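Local structure of glideosome-associated protein 50 (Plasmodium falciparum 3D7, 3TGH) at residues M72-L80 and P119-Y130; K1-L9 and G275-N283. The protein is a component of the glideosome, the motor complex of parasite gliding and host-cell invasion, and may help assemble it and hold it to the inner membrane complex. All coordinates share one frame; numbering follows the deposited sequence.

Contact 1. Residues M72-L80 and P119-Y130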
loop_
_atom_site.group_PDB
_atom_site.type_symbol
_atom_site.label_atom_id
_atom_site.label_comp_id
_atom_site.label_asym_id
_atom_site.label_seq_id
_atom_site.Cartn_x
_atom_site.Cartn_y
_atom_site.Cartn_z
ATOM N N MET A 72 -3.560 18.549 3.349
ATOM C CA MET A 72 -2.862 17.254 3.358
ATOM C C MET A 72 -2.950 16.534 4.711
ATOM O O MET A 72 -2.300 15.498 4.915
ATOM C CB MET A 72 -1.398 17.442 2.942
ATOM C CG MET A 72 -1.213 17.757 1.459
ATOM S SD MET A 72 -1.599 16.345 0.408
ATOM C CE MET A 72 -0.107 15.362 0.639
ATOM N N TYR A 73 -3.764 17.049 5.631
ATOM C CA TYR A 73 -3.904 16.388 6.921
ATOM C C TYR A 73 -4.927 15.263 6.818
ATOM O O TYR A 73 -6.138 15.483 6.934
ATOM C CB TYR A 73 -4.266 17.368 8.040
ATOM C CG TYR A 73 -4.280 16.706 9.399
ATOM C CD1 TYR A 73 -3.138 16.087 9.898
ATOM C CD2 TYR A 73 -5.433 16.689 10.183
ATOM C CE1 TYR A 73 -3.135 15.472 11.139
ATOM C CE2 TYR A 73 -5.439 16.072 11.432
ATOM C CZ TYR A 73 -4.283 15.462 11.898
ATOM O OH TYR A 73 -4.256 14.846 13.125
ATOM N N MET A 74 -4.410 14.060 6.575
ATOM C CA MET A 74 -5.204 12.851 6.425
ATOM C C MET A 74 -4.302 11.656 6.746
ATOM O O MET A 74 -3.081 11.812 6.817
ATOM C CB MET A 74 -5.716 12.745 4.987
ATOM C CG MET A 74 -4.611 12.650 3.932
ATOM S SD MET A 74 -5.260 12.678 2.250
ATOM C CE MET A 74 -5.856 14.375 2.165
ATOM N N PRO A 75 -4.885 10.465 6.946
ATOM C CA PRO A 75 -4.062 9.294 7.239
ATOM C C PRO A 75 -3.103 8.953 6.113
ATOM O O PRO A 75 -3.455 9.099 4.948
ATOM C CB PRO A 75 -5.093 8.170 7.403
ATOM C CG PRO A 75 -6.335 8.871 7.799
ATOM C CD PRO A 75 -6.320 10.145 7.022
ATOM N N PHE A 76 -1.901 8.526 6.496
ATOM C CA PHE A 76 -0.860 8.034 5.599
ATOM C C PHE A 76 -0.520 6.624 6.096
ATOM O O PHE A 76 0.315 6.455 7.003
ATOM C CB PHE A 76 0.348 8.971 5.682
ATOM C CG PHE A 76 1.437 8.672 4.683
ATOM C CD1 PHE A 76 1.432 9.270 3.430
ATOM C CD2 PHE A 76 2.501 7.859 5.025
ATOM C CE1 PHE A 76 2.449 9.018 2.517
ATOM C CE2 PHE A 76 3.522 7.598 4.108
ATOM C CZ PHE A 76 3.485 8.176 2.857
ATOM N N PHE A 77 -1.218 5.627 5.547
ATOM C CA PHE A 77 -1.097 4.236 5.976
ATOM C C PHE A 77 0.096 3.665 5.241
ATOM O O PHE A 77 0.063 3.532 4.009
ATOM C CB PHE A 77 -2.326 3.405 5.598
ATOM C CG PHE A 77 -3.597 3.820 6.291
ATOM C CD1 PHE A 77 -3.819 3.487 7.616
ATOM C CD2 PHE A 77 -4.588 4.497 5.599
ATOM C CE1 PHE A 77 -4.998 3.864 8.251
ATOM C CE2 PHE A 77 -5.764 4.876 6.228
ATOM C CZ PHE A 77 -5.968 4.557 7.552
ATOM N N THR A 78 1.144 3.335 5.975
ATOM C CA THR A 78 2.357 2.876 5.334
ATOM C C THR A 78 2.834 1.520 5.834
ATOM O O THR A 78 2.330 0.978 6.812
ATOM C CB THR A 78 3.467 3.940 5.430
ATOM O OG1 THR A 78 4.532 3.561 4.547
ATOM C CG2 THR A 78 3.990 4.077 6.846
ATOM N N VAL A 79 3.768 0.946 5.078
ATOM C CA VAL A 79 4.466 -0.270 5.451
ATOM C C VAL A 79 5.946 -0.055 5.160
ATOM O O VAL A 79 6.322 0.896 4.475
ATOM C CB VAL A 79 4.010 -1.489 4.618
ATOM C CG1 VAL A 79 2.569 -1.850 4.932
ATOM C CG2 VAL A 79 4.183 -1.214 3.120
ATOM N N LEU A 80 6.768 -0.953 5.683
ATOM C CA LEU A 80 8.192 -0.937 5.407
ATOM C C LEU A 80 8.508 -1.745 4.164
ATOM O O LEU A 80 7.872 -2.767 3.873
ATOM C CB LEU A 80 8.967 -1.520 6.586
ATOM C CG LEU A 80 9.510 -0.529 7.625
ATOM C CD1 LEU A 80 8.702 0.741 7.797
ATOM C CD2 LEU A 80 9.798 -1.220 8.922
ATOM N N PRO A 119 0.633 14.757 6.216
ATOM C CA PRO A 119 -0.251 13.641 6.565
ATOM C C PRO A 119 0.143 12.930 7.861
ATOM O O PRO A 119 1.311 12.942 8.246
ATOM C CB PRO A 119 -0.110 12.690 5.365
ATOM C CG PRO A 119 0.372 13.543 4.242
ATOM C CD PRO A 119 1.213 14.599 4.868
ATOM N N LYS A 120 -0.831 12.311 8.515
ATOM C CA LYS A 120 -0.593 11.603 9.773
ATOM C C LYS A 120 -0.003 10.210 9.490
ATOM O O LYS A 120 -0.651 9.364 8.895
ATOM C CB LYS A 120 -1.890 11.486 10.582
ATOM C CG LYS A 120 -1.690 10.930 11.999
ATOM C CD LYS A 120 -3.000 10.751 12.746
ATOM C CE LYS A 120 -2.752 10.296 14.186
ATOM N NZ LYS A 120 -4.015 10.104 14.962
ATOM N N TRP A 121 1.227 9.996 9.941
ATOM C CA TRP A 121 1.955 8.746 9.745
ATOM C C TRP A 121 1.311 7.630 10.570
ATOM O O TRP A 121 1.253 7.723 11.792
ATOM C CB TRP A 121 3.400 8.984 10.175
ATOM C CG TRP A 121 4.364 7.877 9.947
ATOM C CD1 TRP A 121 4.657 6.859 10.805
ATOM C CD2 TRP A 121 5.221 7.706 8.818
ATOM N NE1 TRP A 121 5.626 6.051 10.270
ATOM C CE2 TRP A 121 5.994 6.549 9.053
ATOM C CE3 TRP A 121 5.408 8.412 7.627
ATOM C CZ2 TRP A 121 6.939 6.086 8.141
ATOM C CZ3 TRP A 121 6.358 7.948 6.724
ATOM C CH2 TRP A 121 7.101 6.795 6.987
ATOM N N ILE A 122 0.811 6.598 9.890
ATOM C CA ILE A 122 0.140 5.477 10.536
ATOM C C ILE A 122 0.851 4.178 10.167
ATOM O O ILE A 122 0.945 3.819 8.990
ATOM C CB ILE A 122 -1.340 5.395 10.139
ATOM C CG1 ILE A 122 -2.065 6.677 10.561
ATOM C CG2 ILE A 122 -2.008 4.170 10.776
ATOM C CD1 ILE A 122 -3.539 6.666 10.267
ATOM N N MET A 123 1.380 3.501 11.182
ATOM C CA MET A 123 1.957 2.165 11.004
ATOM C C MET A 123 1.998 1.505 12.393
ATOM O O MET A 123 3.035 1.510 13.059
ATOM C CB MET A 123 3.352 2.229 10.367
ATOM C CG MET A 123 3.786 0.870 9.860
ATOM S SD MET A 123 5.402 0.861 9.052
ATOM C CE MET A 123 6.456 0.872 10.508
ATOM N N PRO A 124 0.853 0.967 12.847
ATOM C CA PRO A 124 0.743 0.446 14.225
ATOM C C PRO A 124 1.551 -0.839 14.471
ATOM O O PRO A 124 1.863 -1.171 15.624
ATOM C CB PRO A 124 -0.757 0.203 14.392
ATOM C CG PRO A 124 -1.267 0.016 13.017
ATOM C CD PRO A 124 -0.417 0.855 12.113
ATOM N N ASN A 125 1.883 -1.532 13.382
ATOM C CA ASN A 125 2.737 -2.708 13.394
ATOM C C ASN A 125 3.265 -2.872 11.968
ATOM O O ASN A 125 2.793 -2.185 11.050
ATOM C CB ASN A 125 1.960 -3.950 13.839
ATOM C CG ASN A 125 2.859 -5.174 14.030
ATOM O OD1 ASN A 125 3.974 -5.063 14.532
ATOM N ND2 ASN A 125 2.375 -6.338 13.606
ATOM N N TYR A 126 4.237 -3.760 11.787
ATOM C CA TYR A 126 4.820 -4.007 10.466
ATOM C C TYR A 126 3.784 -4.581 9.490
ATOM O O TYR A 126 3.910 -4.392 8.282
ATOM C CB TYR A 126 6.042 -4.919 10.593
ATOM C CG TYR A 126 7.120 -4.329 11.480
ATOM C CD1 TYR A 126 7.834 -3.202 11.076
ATOM C CD2 TYR A 126 7.376 -4.849 12.748
ATOM C CE1 TYR A 126 8.798 -2.626 11.894
ATOM C CE2 TYR A 126 8.349 -4.273 13.580
ATOM C CZ TYR A 126 9.056 -3.167 13.138
ATOM O OH TYR A 126 10.018 -2.580 13.934
ATOM N N TRP A 127 2.774 -5.266 10.029
ATOM C CA TRP A 127 1.610 -5.715 9.283
ATOM C C TRP A 127 0.362 -5.388 10.107
ATOM O O TRP A 127 0.392 -5.444 11.345
ATOM C CB TRP A 127 1.673 -7.218 8.967
ATOM C CG TRP A 127 1.640 -8.107 10.177
ATOM C CD1 TRP A 127 0.556 -8.727 10.711
ATOM C CD2 TRP A 127 2.755 -8.456 10.998
ATOM N NE1 TRP A 127 0.929 -9.452 11.826
ATOM C CE2 TRP A 127 2.277 -9.294 12.021
ATOM C CE3 TRP A 127 4.123 -8.143 10.961
ATOM C CZ2 TRP A 127 3.112 -9.816 13.011
ATOM C CZ3 TRP A 127 4.952 -8.657 11.942
ATOM C CH2 TRP A 127 4.446 -9.488 12.954
ATOM N N TYR A 128 -0.725 -5.049 9.424
ATOM C CA TYR A 128 -1.962 -4.619 10.097
ATOM C C TYR A 128 -3.114 -4.527 9.089
ATOM O O TYR A 128 -2.977 -4.930 7.926
ATOM C CB TYR A 128 -1.746 -3.277 10.840
ATOM C CG TYR A 128 -1.393 -2.088 9.956
ATOM C CD1 TYR A 128 -0.088 -1.882 9.526
ATOM C CD2 TYR A 128 -2.369 -1.155 9.577
ATOM C CE1 TYR A 128 0.243 -0.821 8.711
ATOM C CE2 TYR A 128 -2.048 -0.067 8.772
ATOM C CZ TYR A 128 -0.737 0.084 8.326
ATOM O OH TYR A 128 -0.404 1.157 7.536
ATOM N N HIS A 129 -4.263 -4.035 9.537
ATOM C CA HIS A 129 -5.431 -3.895 8.662
ATOM C C HIS A 129 -6.207 -2.652 9.021
ATOM O O HIS A 129 -6.061 -2.120 10.121
ATOM C CB HIS A 129 -6.342 -5.115 8.785
ATOM C CG HIS A 129 -6.664 -5.466 10.201
ATOM N ND1 HIS A 129 -5.974 -6.431 10.899
ATOM C CD2 HIS A 129 -7.553 -4.932 11.074
ATOM C CE1 HIS A 129 -6.454 -6.510 12.127
ATOM N NE2 HIS A 129 -7.417 -5.615 12.258
ATOM N N TYR A 130 -7.031 -2.212 8.076
ATOM C CA TYR A 130 -7.923 -1.072 8.241
ATOM C C TYR A 130 -9.210 -1.411 7.492
ATOM O O TYR A 130 -9.209 -1.598 6.278
ATOM C CB TYR A 130 -7.270 0.191 7.675
ATOM C CG TYR A 130 -8.180 1.396 7.565
ATOM C CD1 TYR A 130 -8.768 1.954 8.693
ATOM C CD2 TYR A 130 -8.425 2.000 6.326
ATOM C CE1 TYR A 130 -9.601 3.072 8.595
ATOM C CE2 TYR A 130 -9.254 3.115 6.218
ATOM C CZ TYR A 130 -9.837 3.643 7.355
ATOM O OH TYR A 130 -10.650 4.747 7.246
HETATM O O HOH W 1 6.002 -3.022 7.446
#

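Contact 2. Residues K1-L9 and G275-N283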
loop_
_atom_site.group_PDB
_atom_site.type_symbol
_atom_site.label_atom_id
_atom_site.label_comp_id
_atom_site.label_asym_id
_atom_site.label_seq_id
_atom_site.Cartn_x
_atom_site.Cartn_y
_atom_site.Cartn_z
ATOM N N LYS A 1 -21.101 11.721 0.170
ATOM C CA LYS A 1 -20.470 11.303 -1.119
ATOM C C LYS A 1 -20.539 9.784 -1.298
ATOM O O LYS A 1 -20.362 9.027 -0.338
ATOM C CB LYS A 1 -19.024 11.809 -1.206
ATOM C CG LYS A 1 -18.206 11.669 0.076
ATOM C CD LYS A 1 -16.924 12.489 -0.007
ATOM C CE LYS A 1 -16.123 12.437 1.288
ATOM N NZ LYS A 1 -14.910 13.300 1.219
ATOM N N CYS A 2 -20.790 9.353 -2.535
ATOM C CA CYS A 2 -21.069 7.946 -2.845
ATOM C C CYS A 2 -19.829 7.152 -3.294
ATOM O O CYS A 2 -19.958 6.116 -3.953
ATOM C CB CYS A 2 -22.155 7.856 -3.926
ATOM S SG CYS A 2 -23.773 8.532 -3.442
ATOM N N GLN A 3 -18.640 7.637 -2.939
ATOM C CA GLN A 3 -17.388 6.965 -3.292
ATOM C C GLN A 3 -16.380 7.018 -2.145
ATOM O O GLN A 3 -16.520 7.811 -1.206
ATOM C CB GLN A 3 -16.765 7.607 -4.536
ATOM C CG GLN A 3 -17.607 7.488 -5.798
ATOM C CD GLN A 3 -16.946 8.107 -7.021
ATOM O OE1 GLN A 3 -15.889 8.732 -6.925
ATOM N NE2 GLN A 3 -17.571 7.934 -8.182
ATOM N N LEU A 4 -15.374 6.155 -2.229
ATOM C CA LEU A 4 -14.204 6.216 -1.352
ATOM C C LEU A 4 -12.988 6.416 -2.256
ATOM O O LEU A 4 -12.774 5.644 -3.189
ATOM C CB LEU A 4 -14.061 4.926 -0.541
ATOM C CG LEU A 4 -12.975 4.877 0.541
ATOM C CD1 LEU A 4 -13.059 3.585 1.338
ATOM C CD2 LEU A 4 -11.587 5.012 -0.053
ATOM N N ARG A 5 -12.208 7.454 -1.973
ATOM C CA ARG A 5 -11.064 7.813 -2.799
ATOM C C ARG A 5 -9.788 7.908 -1.989
ATOM O O ARG A 5 -9.729 8.607 -0.965
ATOM C CB ARG A 5 -11.327 9.141 -3.494
ATOM C CG ARG A 5 -12.479 9.051 -4.479
ATOM C CD ARG A 5 -12.609 10.320 -5.274
ATOM N NE ARG A 5 -13.603 10.198 -6.336
ATOM C CZ ARG A 5 -13.874 11.149 -7.228
ATOM N NH1 ARG A 5 -13.238 12.318 -7.191
ATOM N NH2 ARG A 5 -14.792 10.930 -8.161
ATOM N N PHE A 6 -8.759 7.218 -2.475
ATOM C CA PHE A 6 -7.475 7.195 -1.819
ATOM C C PHE A 6 -6.369 7.245 -2.862
ATOM O O PHE A 6 -6.608 6.977 -4.039
ATOM C CB PHE A 6 -7.360 5.983 -0.874
ATOM C CG PHE A 6 -7.236 4.655 -1.562
ATOM C CD1 PHE A 6 -5.978 4.101 -1.793
ATOM C CD2 PHE A 6 -8.363 3.946 -1.962
ATOM C CE1 PHE A 6 -5.850 2.857 -2.408
ATOM C CE2 PHE A 6 -8.239 2.695 -2.584
ATOM C CZ PHE A 6 -6.980 2.159 -2.806
ATOM N N ALA A 7 -5.185 7.660 -2.434
ATOM C CA ALA A 7 -4.023 7.736 -3.305
ATOM C C ALA A 7 -2.962 6.756 -2.835
ATOM O O ALA A 7 -2.923 6.389 -1.659
ATOM C CB ALA A 7 -3.460 9.163 -3.328
ATOM N N SER A 8 -2.113 6.322 -3.767
ATOM C CA SER A 8 -0.979 5.452 -3.472
ATOM C C SER A 8 0.307 6.152 -3.892
ATOM O O SER A 8 0.384 6.687 -5.001
ATOM C CB SER A 8 -1.083 4.130 -4.243
ATOM O OG SER A 8 -2.152 3.330 -3.776
ATOM N N LEU A 9 1.304 6.135 -3.006
ATOM C CA LEU A 9 2.611 6.741 -3.246
ATOM C C LEU A 9 3.698 5.808 -2.701
ATOM O O LEU A 9 3.718 5.510 -1.514
ATOM C CB LEU A 9 2.694 8.097 -2.539
ATOM C CG LEU A 9 4.015 8.851 -2.728
ATOM C CD1 LEU A 9 4.121 9.405 -4.154
ATOM C CD2 LEU A 9 4.159 9.949 -1.680
ATOM N N GLY A 275 5.693 9.148 -10.607
ATOM C CA GLY A 275 4.272 9.412 -10.467
ATOM C C GLY A 275 3.621 8.747 -9.274
ATOM O O GLY A 275 4.283 8.412 -8.294
ATOM N N PHE A 276 2.311 8.559 -9.370
ATOM C CA PHE A 276 1.523 8.012 -8.274
ATOM C C PHE A 276 0.180 7.542 -8.816
ATOM O O PHE A 276 -0.122 7.750 -9.998
ATOM C CB PHE A 276 1.337 9.073 -7.174
ATOM C CG PHE A 276 0.655 10.336 -7.645
ATOM C CD1 PHE A 276 -0.727 10.467 -7.572
ATOM C CD2 PHE A 276 1.396 11.396 -8.141
ATOM C CE1 PHE A 276 -1.356 11.618 -8.022
ATOM C CE2 PHE A 276 0.785 12.555 -8.580
ATOM C CZ PHE A 276 -0.593 12.674 -8.518
ATOM N N CYS A 277 -0.632 6.928 -7.956
ATOM C CA CYS A 277 -1.972 6.487 -8.339
ATOM C C CYS A 277 -3.058 7.132 -7.503
ATOM O O CYS A 277 -2.846 7.436 -6.328
ATOM C CB CYS A 277 -2.113 4.988 -8.153
ATOM S SG CYS A 277 -1.094 4.032 -9.219
ATOM N N VAL A 278 -4.225 7.304 -8.113
ATOM C CA VAL A 278 -5.431 7.667 -7.395
ATOM C C VAL A 278 -6.481 6.590 -7.679
ATOM O O VAL A 278 -6.672 6.180 -8.827
ATOM C CB VAL A 278 -5.937 9.056 -7.803
ATOM C CG1 VAL A 278 -7.241 9.376 -7.078
ATOM C CG2 VAL A 278 -4.873 10.110 -7.493
ATOM N N HIS A 279 -7.144 6.121 -6.626
ATOM C CA HIS A 279 -8.074 5.001 -6.728
ATOM C C HIS A 279 -9.433 5.462 -6.242
ATOM O O HIS A 279 -9.520 6.195 -5.264
ATOM C CB HIS A 279 -7.623 3.820 -5.872
ATOM C CG HIS A 279 -6.181 3.456 -6.027
ATOM N ND1 HIS A 279 -5.748 2.479 -6.894
ATOM C CD2 HIS A 279 -5.074 3.925 -5.402
ATOM C CE1 HIS A 279 -4.433 2.363 -6.802
ATOM N NE2 HIS A 279 -4.001 3.230 -5.903
ATOM N N GLU A 280 -10.479 5.011 -6.923
ATOM C CA GLU A 280 -11.851 5.371 -6.586
ATOM C C GLU A 280 -12.692 4.094 -6.437
ATOM O O GLU A 280 -12.827 3.320 -7.387
ATOM C CB GLU A 280 -12.438 6.282 -7.677
ATOM C CG GLU A 280 -11.587 7.533 -7.996
ATOM C CD GLU A 280 -11.995 8.266 -9.284
ATOM O OE1 GLU A 280 -12.866 7.778 -10.039
ATOM O OE2 GLU A 280 -11.422 9.344 -9.546
ATOM N N LEU A 281 -13.243 3.871 -5.245
ATOM C CA LEU A 281 -14.155 2.749 -5.003
ATOM C C LEU A 281 -15.578 3.270 -5.124
ATOM O O LEU A 281 -15.907 4.306 -4.539
ATOM C CB LEU A 281 -13.964 2.156 -3.608
ATOM C CG LEU A 281 -12.815 1.175 -3.363
ATOM C CD1 LEU A 281 -11.523 1.672 -3.930
ATOM C CD2 LEU A 281 -12.688 0.908 -1.867
ATOM N N SER A 282 -16.416 2.552 -5.868
ATOM C CA SER A 282 -17.809 2.948 -6.076
ATOM C C SER A 282 -18.709 1.721 -6.157
ATOM O O SER A 282 -18.241 0.588 -6.046
ATOM C CB SER A 282 -17.937 3.770 -7.367
ATOM O OG SER A 282 -17.788 2.958 -8.525
ATOM N N ASN A 283 -20.002 1.948 -6.372
ATOM C CA ASN A 283 -20.955 0.851 -6.536
ATOM C C ASN A 283 -20.604 -0.071 -7.705
ATOM O O ASN A 283 -20.945 -1.250 -7.687
ATOM C CB ASN A 283 -22.404 1.373 -6.666
ATOM C CG ASN A 283 -22.583 2.380 -7.795
ATOM O OD1 ASN A 283 -21.616 2.843 -8.400
ATOM N ND2 ASN A 283 -23.834 2.726 -8.077
HETATM O O HOH W 2 -21.162 4.750 -5.987
#

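Contact 1. Residues M72-L80 and P119-Y130
With CG trans to the backbone N in both Phe76 (chi1 -173°) and Trp121 (chi1 -175°), the two rings leave the same face as neighbours; Phe77, next along the strand and therefore on the opposite face, has CG anti to its carbonyl carbon (chi1 -65°), leaning the ring toward Ile122 and Tyr130. The strands 75-78 and 120-122 are a parallel edge pair of the two-sheet metallophosphoesterase fold; 120-122 is one of its sheet's two outermost strands, and 37-40 flanks 75-78 on its other side. Four backbone hydrogen bonds join the pair, from Lys120 N to Met74 O through to Thr78 N to Ile122 O. The Phe76 and Trp121 rings are nearly parallel but slid apart, so that only their rims meet, Phe76 CE2 lying 3.9 Å from Trp121 CZ3. Thr78 CG2 sits over the six-membered ring of Trp121 in a CH-pi contact, 4.0 Å from its centroid, and Thr78 OG1 is hydrogen-bonded to Asn44. On the other face, Phe77 CZ lies over the middle of the Tyr130 ring in an offset stack, and Phe77 CD1 touches Ile122 CG2 at 3.7 Å. Tyr130 belongs to strand 128-136 of the second sheet, so this stack bridges the two sheets. Further along, Leu80 CD2 meets the edge of the Tyr126 ring, and a water links Leu80 N to Tyr126 O. From the second sheet, Tyr128 OH reaches across to donate to Thr78 O at 2.8 Å.

Contact 2. Residues K1-L9 and G275-N283
Phe6 and His279 lie with their ring planes 18° apart but slid so that they barely overlap; His279 CB, not its ring, stands over the Phe6 face, 3.8 Å from the centroid. With CG between the backbone N and the carbonyl carbon (chi1 71°), the Phe6 ring lies across toward strand 275-282, where Leu281 CD1 meets its edge. The imidazole points its NE2 at Ser8 OG, 2.8 Å away, and its ND1 is bonded to Thr288, so both nitrogens are engaged, fixing the ring's rotation. These side chains share one face of an antiparallel pair, strands 4-8 and 275-282, at the middle of a mixed sheet in the metallophosphoesterase fold, where parallel strands give way to antiparallel ones. Six backbone hydrogen bonds pair Leu4, Phe6 and Ser8 with Leu281, His279 and Cys277. On the other face, in one of the two conformers of Glu280, Arg5 lies alongside it, guanidinium and carboxylate stacked with planes 9° apart. No N-H points at Glu280 OE2, 4.0 Å from Arg5 NE, so this long salt bridge, of charge alone, is doubtful; OE2 also pairs with Lys289. Arg5 instead uses NE and NH2 side-on to grip Gln3 OE1, at 2.8 Å and 2.7 Å.

Overall arrangement
Both contacts are largely buried and reach the same seven-stranded sheet, contact 1 also taking in strand 128-136 of the second one; their centres are about 16 Å apart, and strand 37-40 lies between them, pairing with 75-78 of contact 1 and with 4-8 of contact 2. Contact 1 is at the sheet's edge, where few backbone bonds are supplemented by aromatic packing and by a tyrosine bond from the second sheet. Contact 2 is at the middle of the sheet, and a regular antiparallel pairing carries it, with polar side chains on both faces: a histidine and serine turned inward toward strand 228-231, an arginine and glutamate opposite. In sequence, contact 1 is nested within the long excursion that contact 2 closes.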